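Putative branched-chain amino acid ABC transporter, periplasmic branched-chain amino acid-binding protein (Pseudomonas protegens Pf-5, PDB 4RU0) probably binds branched-chain amino acids or related small solutes in the periplasm and hands them to an ABC transporter for uptake. Local coordinates at residues Ile58-Tyr63 with Val336-Ile341; Tyr63-Glu68 with Leu76-Cys81; Ile132-Gly137 with Gly330-Ala335; Glu299-Leu304 with Leu378-Asn383. One frame throughout, in Å; residues are numbered along the deposited sequence.

Interaction 1 of 4, residues Ile58-Tyr63 with Val336-Ile341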
loop_
_atom_site.group_PDB
_atom_site.type_symbol
_atom_site.label_atom_id
_atom_site.label_comp_id
_atom_site.label_asym_id
_atom_site.label_seq_id
_atom_site.Cartn_x
_atom_site.Cartn_y
_atom_site.Cartn_z
ATOM N N ILE A 58 15.031 2.687 5.713
ATOM C CA ILE A 58 16.241 2.819 6.483
ATOM C C ILE A 58 16.448 4.240 7.015
ATOM O O ILE A 58 16.714 4.413 8.191
ATOM C CB ILE A 58 17.467 2.364 5.668
ATOM C CG1 ILE A 58 17.399 0.863 5.405
ATOM C CG2 ILE A 58 18.750 2.674 6.409
ATOM C CD1 ILE A 58 18.214 0.399 4.223
ATOM N N ASP A 59 16.263 5.247 6.170
ATOM C CA ASP A 59 16.532 6.607 6.594
ATOM C C ASP A 59 15.598 6.996 7.706
ATOM O O ASP A 59 16.004 7.647 8.652
ATOM C CB ASP A 59 16.482 7.597 5.435
ATOM C CG ASP A 59 17.604 7.392 4.459
ATOM O OD1 ASP A 59 17.538 7.899 3.325
ATOM O OD2 ASP A 59 18.570 6.710 4.820
ATOM N N TYR A 60 14.340 6.603 7.604
ATOM C CA TYR A 60 13.406 6.907 8.677
ATOM C C TYR A 60 13.786 6.207 9.982
ATOM O O TYR A 60 13.593 6.760 11.061
ATOM C CB TYR A 60 11.957 6.662 8.297
ATOM C CG TYR A 60 11.015 7.121 9.366
ATOM C CD1 TYR A 60 10.867 8.459 9.652
ATOM C CD2 TYR A 60 10.301 6.221 10.113
ATOM C CE1 TYR A 60 10.012 8.887 10.643
ATOM C CE2 TYR A 60 9.451 6.643 11.108
ATOM C CZ TYR A 60 9.313 7.979 11.365
ATOM O OH TYR A 60 8.472 8.394 12.356
ATOM N N LEU A 61 14.283 4.977 9.876
ATOM C CA LEU A 61 14.720 4.239 11.059
ATOM C C LEU A 61 15.971 4.890 11.644
ATOM O O LEU A 61 16.120 5.002 12.864
ATOM C CB LEU A 61 14.996 2.768 10.726
ATOM C CG LEU A 61 13.808 1.872 10.358
ATOM C CD1 LEU A 61 14.284 0.475 9.989
ATOM C CD2 LEU A 61 12.799 1.807 11.489
ATOM N N ASN A 62 16.868 5.313 10.758
ATOM C CA ASN A 62 18.075 6.018 11.158
ATOM C C ASN A 62 17.724 7.293 11.915
ATOM O O ASN A 62 18.267 7.568 12.988
ATOM C CB ASN A 62 18.928 6.345 9.930
ATOM C CG ASN A 62 20.392 6.019 10.135
ATOM O OD1 ASN A 62 20.917 6.130 11.245
ATOM N ND2 ASN A 62 21.060 5.605 9.065
ATOM N N TYR A 63 16.794 8.051 11.340
ATOM C CA TYR A 63 16.300 9.294 11.920
ATOM C C TYR A 63 15.757 9.098 13.333
ATOM O O TYR A 63 16.098 9.849 14.242
ATOM C CB TYR A 63 15.215 9.899 11.016
ATOM C CG TYR A 63 14.431 11.023 11.653
ATOM C CD1 TYR A 63 14.905 12.328 11.630
ATOM C CD2 TYR A 63 13.212 10.779 12.276
ATOM C CE1 TYR A 63 14.190 13.358 12.216
ATOM C CE2 TYR A 63 12.494 11.801 12.864
ATOM C CZ TYR A 63 12.985 13.087 12.832
ATOM O OH TYR A 63 12.267 14.103 13.418
ATOM N N VAL A 336 4.501 3.274 10.113
ATOM C CA VAL A 336 3.380 2.489 10.614
ATOM C C VAL A 336 3.849 1.519 11.692
ATOM O O VAL A 336 3.250 1.423 12.761
ATOM C CB VAL A 336 2.689 1.717 9.479
ATOM C CG1 VAL A 336 1.737 0.666 10.031
ATOM C CG2 VAL A 336 1.947 2.678 8.578
ATOM N N ALA A 337 4.937 0.819 11.404
ATOM C CA ALA A 337 5.515 -0.111 12.355
ATOM C C ALA A 337 6.005 0.626 13.599
ATOM O O ALA A 337 5.749 0.194 14.724
ATOM C CB ALA A 337 6.646 -0.886 11.707
ATOM N N VAL A 338 6.696 1.744 13.387
ATOM C CA VAL A 338 7.222 2.562 14.481
ATOM C C VAL A 338 6.116 3.043 15.422
ATOM O O VAL A 338 6.256 2.958 16.642
ATOM C CB VAL A 338 8.003 3.781 13.942
ATOM C CG1 VAL A 338 8.253 4.793 15.046
ATOM C CG2 VAL A 338 9.316 3.336 13.324
ATOM N N GLU A 339 5.016 3.531 14.858
ATOM C CA GLU A 339 3.886 3.975 15.669
ATOM C C GLU A 339 3.202 2.809 16.379
ATOM O O GLU A 339 2.709 2.956 17.499
ATOM C CB GLU A 339 2.871 4.730 14.809
ATOM C CG GLU A 339 3.365 6.083 14.332
ATOM C CD GLU A 339 3.751 7.005 15.481
ATOM O OE1 GLU A 339 4.895 7.510 15.470
ATOM O OE2 GLU A 339 2.916 7.224 16.388
ATOM N N ALA A 340 3.167 1.655 15.718
ATOM C CA ALA A 340 2.600 0.452 16.314
ATOM C C ALA A 340 3.402 0.054 17.544
ATOM O O ALA A 340 2.840 -0.251 18.596
ATOM C CB ALA A 340 2.570 -0.687 15.304
ATOM N N ILE A 341 4.721 0.062 17.393
ATOM C CA ILE A 341 5.628 -0.227 18.492
ATOM C C ILE A 341 5.437 0.785 19.615
ATOM O O ILE A 341 5.256 0.412 20.776
ATOM C CB ILE A 341 7.094 -0.215 18.023
ATOM C CG1 ILE A 341 7.355 -1.395 17.086
ATOM C CG2 ILE A 341 8.036 -0.250 19.220
ATOM C CD1 ILE A 341 8.661 -1.304 16.340
#
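Two long helices of the N-terminal lobe, 47-67 and 325-348, meet where Tyr60 and Leu61 of the first close on Val338 of the second. One methyl group carries the junction: CG2 of Val338 receives both partners. Tyr60 brings a ring carbon to it, with CE2 4.0 Å from Val338 CG2, and the methyl sits at a slant to the ring, neither squarely over it nor in its plane. Leu61 reaches the same methyl with a branch end, CD2 lying 4.2 Å from Val338 CG2. The torsion of Val338 explains the choice of branch. CG1 stands opposite the backbone N (chi1 166°), which leaves CG2 beside that N and facing helix 47-67. Tyr60 likewise swings its ring away from its own backbone N, at chi1 -174°, which carries the ring out toward helix 325-348. The backbones stand apart, the closest CA atoms, those of Leu61 and Val338, being 8.4 Å from each other, and the side chains bridge between them; the two segments bury 117 Å² together. This places the contact in the alpha/beta lobe of a leucine-binding-protein type fold, where helix 47-67 is the crossover between the parallel strands 34-40 and 76-82. Phe36 of strand 34-40 lies against both Leu61 and Ala337, so strand 34-40 is touched by both helices beside their meeting point. Ile300 of helix 299-309 packs on Tyr60 as well. Beyond the apolar patch, the carboxylate of Glu339 forms salt bridges through OE1 with Arg342 and Arg371.

Interaction 2 of 4, residues Tyr63-Glu68 with Leu76-Cys81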
loop_
_atom_site.group_PDB
_atom_site.type_symbol
_atom_site.label_atom_id
_atom_site.label_comp_id
_atom_site.label_asym_id
_atom_site.label_seq_id
_atom_site.Cartn_x
_atom_site.Cartn_y
_atom_site.Cartn_z
ATOM N N TYR A 63 16.794 8.051 11.340
ATOM C CA TYR A 63 16.300 9.294 11.920
ATOM C C TYR A 63 15.757 9.098 13.333
ATOM O O TYR A 63 16.098 9.849 14.242
ATOM C CB TYR A 63 15.215 9.899 11.016
ATOM C CG TYR A 63 14.431 11.023 11.653
ATOM C CD1 TYR A 63 14.905 12.328 11.630
ATOM C CD2 TYR A 63 13.212 10.779 12.276
ATOM C CE1 TYR A 63 14.190 13.358 12.216
ATOM C CE2 TYR A 63 12.494 11.801 12.864
ATOM C CZ TYR A 63 12.985 13.087 12.832
ATOM O OH TYR A 63 12.267 14.103 13.418
ATOM N N ILE A 64 14.912 8.086 13.510
ATOM C CA ILE A 64 14.296 7.811 14.808
ATOM C C ILE A 64 15.347 7.550 15.891
ATOM O O ILE A 64 15.205 8.005 17.027
ATOM C CB ILE A 64 13.332 6.607 14.720
ATOM C CG1 ILE A 64 12.101 6.979 13.894
ATOM C CG2 ILE A 64 12.905 6.142 16.105
ATOM C CD1 ILE A 64 11.224 8.028 14.541
ATOM N N ASN A 65 16.406 6.833 15.528
ATOM C CA ASN A 65 17.470 6.505 16.472
ATOM C C ASN A 65 18.298 7.722 16.868
ATOM O O ASN A 65 18.512 7.982 18.049
ATOM C CB ASN A 65 18.393 5.434 15.886
ATOM C CG ASN A 65 17.899 4.026 16.147
ATOM O OD1 ASN A 65 17.092 3.792 17.048
ATOM N ND2 ASN A 65 18.391 3.076 15.364
ATOM N N GLN A 66 18.757 8.469 15.872
ATOM C CA GLN A 66 19.719 9.530 16.110
ATOM C C GLN A 66 19.079 10.842 16.573
ATOM O O GLN A 66 19.691 11.591 17.336
ATOM C CB GLN A 66 20.550 9.758 14.845
ATOM C CG GLN A 66 21.220 8.490 14.326
ATOM C CD GLN A 66 22.232 8.757 13.227
ATOM O OE1 GLN A 66 22.600 9.900 12.973
ATOM N NE2 GLN A 66 22.688 7.697 12.570
ATOM N N VAL A 67 17.851 11.112 16.138
ATOM C CA VAL A 67 17.204 12.387 16.449
ATOM C C VAL A 67 16.234 12.311 17.636
ATOM O O VAL A 67 16.128 13.262 18.412
ATOM C CB VAL A 67 16.454 12.933 15.221
ATOM C CG1 VAL A 67 15.859 14.304 15.516
ATOM C CG2 VAL A 67 17.392 13.010 14.031
ATOM N N GLU A 68 15.530 11.192 17.787
ATOM C CA GLU A 68 14.629 11.024 18.929
ATOM C C GLU A 68 15.154 10.018 19.949
ATOM O O GLU A 68 14.452 9.656 20.895
ATOM C CB GLU A 68 13.236 10.591 18.472
ATOM C CG GLU A 68 12.410 11.683 17.822
ATOM C CD GLU A 68 12.371 11.551 16.317
ATOM O OE1 GLU A 68 13.387 11.110 15.740
ATOM O OE2 GLU A 68 11.323 11.877 15.712
ATOM N N LEU A 76 16.711 1.199 17.820
ATOM C CA LEU A 76 16.260 0.301 16.765
ATOM C C LEU A 76 17.446 -0.329 16.045
ATOM O O LEU A 76 18.383 0.364 15.654
ATOM C CB LEU A 76 15.380 1.052 15.760
ATOM C CG LEU A 76 13.873 1.164 16.011
ATOM C CD1 LEU A 76 13.564 1.498 17.460
ATOM C CD2 LEU A 76 13.271 2.216 15.093
ATOM N N VAL A 77 17.407 -1.644 15.873
ATOM C CA VAL A 77 18.441 -2.323 15.107
ATOM C C VAL A 77 17.783 -3.060 13.945
ATOM O O VAL A 77 16.717 -3.651 14.103
ATOM C CB VAL A 77 19.266 -3.300 15.990
ATOM C CG1 VAL A 77 18.362 -4.297 16.688
ATOM C CG2 VAL A 77 20.333 -4.011 15.170
ATOM N N TRP A 78 18.404 -3.001 12.772
ATOM C CA TRP A 78 17.836 -3.644 11.598
ATOM C C TRP A 78 18.888 -4.385 10.786
ATOM O O TRP A 78 20.084 -4.101 10.886
ATOM C CB TRP A 78 17.131 -2.615 10.713
ATOM C CG TRP A 78 18.033 -1.532 10.197
ATOM C CD1 TRP A 78 18.759 -1.546 9.038
ATOM C CD2 TRP A 78 18.297 -0.269 10.818
ATOM N NE1 TRP A 78 19.461 -0.372 8.904
ATOM C CE2 TRP A 78 19.193 0.430 9.983
ATOM C CE3 TRP A 78 17.860 0.340 11.999
ATOM C CZ2 TRP A 78 19.661 1.703 10.292
ATOM C CZ3 TRP A 78 18.326 1.606 12.305
ATOM C CH2 TRP A 78 19.217 2.274 11.454
ATOM N N GLN A 79 18.426 -5.339 9.985
ATOM C CA GLN A 79 19.294 -6.093 9.094
ATOM C C GLN A 79 18.525 -6.485 7.841
ATOM O O GLN A 79 17.321 -6.733 7.893
ATOM C CB GLN A 79 19.853 -7.339 9.790
ATOM C CG GLN A 79 20.979 -8.020 9.015
ATOM C CD GLN A 79 21.569 -9.212 9.747
ATOM O OE1 GLN A 79 20.868 -9.929 10.461
ATOM N NE2 GLN A 79 22.867 -9.427 9.571
ATOM N N GLU A 80 19.224 -6.531 6.715
ATOM C CA GLU A 80 18.602 -6.874 5.449
ATOM C C GLU A 80 18.820 -8.332 5.079
ATOM O O GLU A 80 19.894 -8.891 5.301
ATOM C CB GLU A 80 19.140 -5.979 4.334
ATOM C CG GLU A 80 18.196 -4.873 3.921
ATOM C CD GLU A 80 18.845 -3.878 2.978
ATOM O OE1 GLU A 80 18.648 -3.996 1.749
ATOM O OE2 GLU A 80 19.551 -2.974 3.470
ATOM N N CYS A 81 17.788 -8.942 4.510
ATOM C CA CYS A 81 17.901 -10.271 3.936
ATOM C C CYS A 81 17.402 -10.211 2.495
ATOM O O CYS A 81 16.334 -9.665 2.227
ATOM C CB CYS A 81 17.106 -11.290 4.755
ATOM S SG CYS A 81 17.131 -12.984 4.106
#
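The side-chain amide of Asn65 grips the backbone of Leu76 at two points. Its OD1 accepts from Leu76 N at 2.7 Å, and its ND2 donates to Leu76 O over the same distance. Both hydrogen bonds are moderately bent, with N-H...acceptor angles of 154°, and each donor lies in the plane of the carbonyl it meets, on a lone pair. This pairing of one amide with the N-H and C=O of a single residue fastens the last turn of helix 47-67 to the start of strand 76-82, closing the beta-alpha-beta unit begun by strand 34-40. The helix and strand segments run at 145° to each other. Trp78 borders the amide from the strand: its CZ3 is 3.4 Å from Asn65 ND2, which sits at the edge of the indole, the two planes being 17° apart. Next to the polar pair, Ile64 CG2 touches Leu76 CD2 at 4.1 Å. With an alanine at the Asn65 position, Leu76 N and O would probably lose both mates, and the tie between helix end and strand would weaken. Because the amide donates and accepts at once, both polar backbone atoms of Leu76 are satisfied by one side chain.

Interaction 3 of 4, residues Ile132-Gly137 with Gly330-Ala335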
loop_
_atom_site.group_PDB
_atom_site.type_symbol
_atom_site.label_atom_id
_atom_site.label_comp_id
_atom_site.label_asym_id
_atom_site.label_seq_id
_atom_site.Cartn_x
_atom_site.Cartn_y
_atom_site.Cartn_z
ATOM N N ILE A 132 2.623 -7.317 8.156
ATOM C CA ILE A 132 2.125 -6.068 7.607
ATOM C C ILE A 132 2.316 -6.060 6.097
ATOM O O ILE A 132 3.435 -6.200 5.602
ATOM C CB ILE A 132 2.834 -4.848 8.219
ATOM C CG1 ILE A 132 2.538 -4.750 9.717
ATOM C CG2 ILE A 132 2.407 -3.581 7.517
ATOM C CD1 ILE A 132 3.356 -3.682 10.427
ATOM N N THR A 133 1.217 -5.893 5.378
ATOM C CA THR A 133 1.247 -5.630 3.941
ATOM C C THR A 133 0.531 -4.325 3.643
ATOM O O THR A 133 -0.673 -4.260 3.622
ATOM C CB THR A 133 0.612 -6.775 3.122
ATOM O OG1 THR A 133 -0.750 -6.953 3.493
ATOM C CG2 THR A 133 1.327 -8.050 3.348
ATOM N N LEU A 134 1.289 -3.291 3.339
ATOM C CA LEU A 134 0.702 -1.983 3.135
ATOM C C LEU A 134 0.206 -1.871 1.709
ATOM O O LEU A 134 0.957 -2.021 0.777
ATOM C CB LEU A 134 1.745 -0.914 3.438
ATOM C CG LEU A 134 1.394 0.559 3.554
ATOM C CD1 LEU A 134 0.456 0.820 4.704
ATOM C CD2 LEU A 134 2.663 1.365 3.747
ATOM N N GLY A 135 -1.080 -1.622 1.557
ATOM C CA GLY A 135 -1.711 -1.523 0.256
ATOM C C GLY A 135 -1.726 -2.771 -0.606
ATOM O O GLY A 135 -1.768 -2.688 -1.809
ATOM N N TYR A 136 -1.690 -3.930 0.009
ATOM C CA TYR A 136 -1.678 -5.172 -0.727
ATOM C C TYR A 136 -2.051 -6.309 0.199
ATOM O O TYR A 136 -2.385 -6.070 1.314
ATOM C CB TYR A 136 -0.369 -5.380 -1.486
ATOM C CG TYR A 136 0.815 -5.871 -0.699
ATOM C CD1 TYR A 136 1.576 -5.013 0.050
ATOM C CD2 TYR A 136 1.204 -7.181 -0.768
ATOM C CE1 TYR A 136 2.676 -5.461 0.737
ATOM C CE2 TYR A 136 2.293 -7.637 -0.081
ATOM C CZ TYR A 136 3.025 -6.772 0.671
ATOM O OH TYR A 136 4.096 -7.243 1.346
ATOM N N GLY A 137 -2.072 -7.528 -0.297
ATOM C CA GLY A 137 -2.344 -8.679 0.545
ATOM C C GLY A 137 -3.808 -9.082 0.579
ATOM O O GLY A 137 -4.605 -8.625 -0.243
ATOM N N GLY A 330 8.396 3.698 1.427
ATOM C CA GLY A 330 9.330 3.248 2.440
ATOM C C GLY A 330 9.151 4.026 3.730
ATOM O O GLY A 330 9.158 3.453 4.821
ATOM N N LEU A 331 8.978 5.337 3.600
ATOM C CA LEU A 331 8.768 6.204 4.754
ATOM C C LEU A 331 7.483 5.859 5.500
ATOM O O LEU A 331 7.458 5.817 6.726
ATOM C CB LEU A 331 8.738 7.672 4.318
ATOM C CG LEU A 331 10.032 8.238 3.734
ATOM C CD1 LEU A 331 9.826 9.663 3.261
ATOM C CD2 LEU A 331 11.154 8.176 4.765
ATOM N N VAL A 332 6.418 5.609 4.750
ATOM C CA VAL A 332 5.120 5.338 5.350
ATOM C C VAL A 332 5.076 3.913 5.909
ATOM O O VAL A 332 4.498 3.666 6.970
ATOM C CB VAL A 332 3.981 5.568 4.329
ATOM C CG1 VAL A 332 2.678 4.942 4.803
ATOM C CG2 VAL A 332 3.803 7.059 4.092
ATOM N N ASN A 333 5.712 2.988 5.198
ATOM C CA ASN A 333 5.833 1.608 5.654
ATOM C C ASN A 333 6.543 1.528 7.006
ATOM O O ASN A 333 6.111 0.809 7.906
ATOM C CB ASN A 333 6.589 0.771 4.618
ATOM C CG ASN A 333 6.169 -0.682 4.620
ATOM O OD1 ASN A 333 5.018 -1.008 4.914
ATOM N ND2 ASN A 333 7.106 -1.569 4.296
ATOM N N ALA A 334 7.626 2.287 7.143
ATOM C CA ALA A 334 8.430 2.277 8.356
ATOM C C ALA A 334 7.726 2.982 9.512
ATOM O O ALA A 334 7.841 2.565 10.662
ATOM C CB ALA A 334 9.783 2.920 8.096
ATOM N N ALA A 335 6.999 4.049 9.202
ATOM C CA ALA A 335 6.343 4.845 10.229
ATOM C C ALA A 335 5.209 4.075 10.903
ATOM O O ALA A 335 4.983 4.208 12.111
ATOM C CB ALA A 335 5.818 6.138 9.636
HETATM O O HOH W 1 4.463 -3.106 3.123
#
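Leu134 holds CG opposite its backbone N (chi1 -169°), which extends the chain toward helix 325-348, while Asn333 swings its amide to meet it at chi1 -150°. The two side chains pass each other in opposite directions, and the amide oxygen comes alongside the leucine: Asn333 OD1 lies 3.5 Å from Leu134 CD2 and 3.6 Å from Leu134 CB. The same CD2 reaches Val332 CG1 at 3.7 Å, an apolar contact one residue back on the helix. These contacts set the turn that follows strand 131-132 against helix 325-348, within the periplasmic binding protein fold and near its ligand pocket; the side chain of Asn333 comes to about 7 Å from the bound 3,6,9,12,15-pentaoxaheptadecane. The turn is a type II beta turn from Thr133 to Tyr136, with Gly135 at positive phi (64°), and Gly135 O accepts from NE1 of Trp269, a residue of that pocket. A water links the two segments, donating to Asn333 OD1 at 2.8 Å and accepting from Leu134 N at 3.2 Å. Within the turn, Thr133 OG1 donates to Tyr136 O at 2.9 Å from above the carbonyl plane, and Thr133 CB sits over the centre of the Tyr136 ring.

Interaction 4 of 4, residues Glu299-Leu304 with Leu378-Asn383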
loop_
_atom_site.group_PDB
_atom_site.type_symbol
_atom_site.label_atom_id
_atom_site.label_comp_id
_atom_site.label_asym_id
_atom_site.label_seq_id
_atom_site.Cartn_x
_atom_site.Cartn_y
_atom_site.Cartn_z
ATOM N N GLU A 299 6.926 17.946 5.610
ATOM C CA GLU A 299 7.677 18.322 6.801
ATOM C C GLU A 299 8.754 17.300 7.151
ATOM O O GLU A 299 9.909 17.666 7.386
ATOM C CB GLU A 299 6.743 18.511 7.996
ATOM C CG GLU A 299 7.477 18.950 9.258
ATOM C CD GLU A 299 6.551 19.187 10.432
ATOM O OE1 GLU A 299 5.370 18.780 10.358
ATOM O OE2 GLU A 299 7.009 19.784 11.432
ATOM N N ILE A 300 8.370 16.024 7.179
ATOM C CA ILE A 300 9.292 14.947 7.530
ATOM C C ILE A 300 10.473 14.894 6.558
ATOM O O ILE A 300 11.605 14.635 6.966
ATOM C CB ILE A 300 8.573 13.566 7.560
ATOM C CG1 ILE A 300 9.542 12.446 7.955
ATOM C CG2 ILE A 300 7.913 13.255 6.223
ATOM C CD1 ILE A 300 10.069 12.559 9.374
ATOM N N HIS A 301 10.206 15.170 5.282
ATOM C CA HIS A 301 11.230 15.125 4.242
ATOM C C HIS A 301 12.353 16.125 4.488
ATOM O O HIS A 301 13.515 15.858 4.170
ATOM C CB HIS A 301 10.609 15.389 2.873
ATOM C CG HIS A 301 9.883 14.211 2.301
ATOM N ND1 HIS A 301 10.450 13.374 1.365
ATOM C CD2 HIS A 301 8.638 13.735 2.529
ATOM C CE1 HIS A 301 9.585 12.429 1.041
ATOM N NE2 HIS A 301 8.477 12.626 1.733
ATOM N N LYS A 302 12.005 17.278 5.047
ATOM C CA LYS A 302 12.996 18.313 5.292
ATOM C C LYS A 302 13.847 17.984 6.513
ATOM O O LYS A 302 15.026 18.334 6.561
ATOM C CB LYS A 302 12.317 19.672 5.446
ATOM C CG LYS A 302 11.877 20.263 4.115
ATOM C CD LYS A 302 10.984 21.475 4.294
ATOM C CE LYS A 302 10.824 22.231 2.984
ATOM N NZ LYS A 302 10.361 21.354 1.872
ATOM N N ARG A 303 13.258 17.302 7.492
ATOM C CA ARG A 303 14.024 16.807 8.636
ATOM C C ARG A 303 15.049 15.784 8.166
ATOM O O ARG A 303 16.169 15.733 8.673
ATOM C CB ARG A 303 13.113 16.178 9.689
ATOM C CG ARG A 303 12.001 17.070 10.184
ATOM C CD ARG A 303 11.209 16.380 11.281
ATOM N NE ARG A 303 9.979 17.096 11.599
ATOM C CZ ARG A 303 9.094 16.695 12.506
ATOM N NH1 ARG A 303 9.300 15.581 13.190
ATOM N NH2 ARG A 303 8.000 17.411 12.728
ATOM N N LEU A 304 14.647 14.967 7.198
ATOM C CA LEU A 304 15.528 13.960 6.620
ATOM C C LEU A 304 16.730 14.623 5.960
ATOM O O LEU A 304 17.873 14.224 6.186
ATOM C CB LEU A 304 14.772 13.096 5.603
ATOM C CG LEU A 304 14.211 11.744 6.064
ATOM C CD1 LEU A 304 13.294 11.896 7.272
ATOM C CD2 LEU A 304 13.487 11.050 4.915
ATOM N N LEU A 378 1.766 14.935 7.686
ATOM C CA LEU A 378 0.425 15.477 7.466
ATOM C C LEU A 378 -0.091 15.271 6.039
ATOM O O LEU A 378 -1.186 14.737 5.841
ATOM C CB LEU A 378 0.389 16.961 7.818
ATOM C CG LEU A 378 -1.025 17.525 7.953
ATOM C CD1 LEU A 378 -1.847 16.679 8.918
ATOM C CD2 LEU A 378 -0.987 18.975 8.403
ATOM N N GLY A 379 0.688 15.675 5.042
ATOM C CA GLY A 379 0.263 15.479 3.665
ATOM C C GLY A 379 0.633 14.126 3.076
ATOM O O GLY A 379 0.165 13.761 1.991
ATOM N N LEU A 380 1.470 13.377 3.793
ATOM C CA LEU A 380 2.075 12.165 3.252
ATOM C C LEU A 380 1.300 10.897 3.612
ATOM O O LEU A 380 1.169 9.983 2.796
ATOM C CB LEU A 380 3.520 12.051 3.742
ATOM C CG LEU A 380 4.390 10.943 3.154
ATOM C CD1 LEU A 380 4.315 10.940 1.634
ATOM C CD2 LEU A 380 5.827 11.120 3.616
HETATM N N MSE A 381 0.787 10.850 4.835
HETATM C CA MSE A 381 0.083 9.674 5.329
HETATM C C MSE A 381 -1.279 10.059 5.894
HETATM O O MSE A 381 -1.425 11.108 6.518
HETATM C CB MSE A 381 0.919 8.965 6.394
HETATM C CG MSE A 381 0.228 7.785 7.064
HETATM SE SE MSE A 381 1.235 7.145 8.613
HETATM C CE MSE A 381 2.972 7.036 7.754
ATOM N N GLN A 382 -2.276 9.209 5.671
ATOM C CA GLN A 382 -3.622 9.468 6.168
ATOM C C GLN A 382 -3.757 9.129 7.650
ATOM O O GLN A 382 -2.828 8.603 8.264
ATOM C CB GLN A 382 -4.643 8.668 5.356
ATOM C CG GLN A 382 -4.501 7.164 5.497
ATOM C CD GLN A 382 -5.286 6.402 4.447
ATOM O OE1 GLN A 382 -6.444 6.038 4.659
ATOM N NE2 GLN A 382 -4.655 6.154 3.304
ATOM N N ASN A 383 -4.917 9.438 8.220
ATOM C CA ASN A 383 -5.251 8.989 9.566
ATOM C C ASN A 383 -5.379 7.470 9.615
ATOM O O ASN A 383 -5.762 6.836 8.629
ATOM C CB ASN A 383 -6.554 9.634 10.054
ATOM C CG ASN A 383 -6.398 11.114 10.368
ATOM O OD1 ASN A 383 -5.448 11.762 9.926
ATOM N ND2 ASN A 383 -7.334 11.656 11.141
#
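Leu380, in the loop between helix 369-375 and strand 384-385, fits against the first turn of helix 299-309, touching Ile300 and His301. The contact lies in the alpha/beta lobe of the periplasmic binding protein fold, and it is buried and small, 98 Å² summed over both sides. One methyl does all the touching on the loop side. Leu380 keeps CG opposite its backbone N (chi1 -173°), which carries the branched end out toward the helix. There Leu380 CD2 lies 3.6 Å from His301 NE2 and 4.0 Å from Ile300 CG2. The methyl meets the imidazole at its edge, near the ring plane, and not over a face. In His301, chi1 -78° sets CG beside the backbone N, and chi2 -99° turns the ring so that its CD2 and NE2 edge borders the leucine. Phe322 stands edge-to-face with the same imidazole, and Leu331 of helix 325-348 also packs on it. Ile300 offers its shorter branch: CG2 is wedged between the backbone N and the carbonyl carbon while CG1 points away from that N, and the Ile300 side chain crosses Leu380 at about a right angle. His301 crosses the leucine at about a right angle as well. Away from this methyl, Glu299 and Arg303, one helical turn apart, form a salt bridge. Arg303 NH2 also donates to the carbonyl oxygen of Asp374, at the end of helix 369-375. The bond from Arg303 NH2 to Glu299 OE2 is 2.9 Å long, in the guanidinium plane but from above the carboxylate plane.

In the fold
From the N terminus, helix 47-67 is the first element to enter these contacts and serves two of them. Interaction 2 closes the shortest loop, joining that helix to strand 76-82 next in sequence. Interaction 1 closes the longest, from the same helix to helix 325-348, and encloses both interaction 2 and interaction 3, the latter bringing the turn after strand 131-132 to an earlier part of helix 325-348. Interaction 4, from helix 299-309 to the loop at 378-383, begins inside the spans of interactions 1 and 3 and ends beyond them, so it crosses both. Interactions 2 and 3 follow in series without touching. Tyr60 and Leu331 link the helices of interactions 1, 3 and 4, and Ala335 meets Met381.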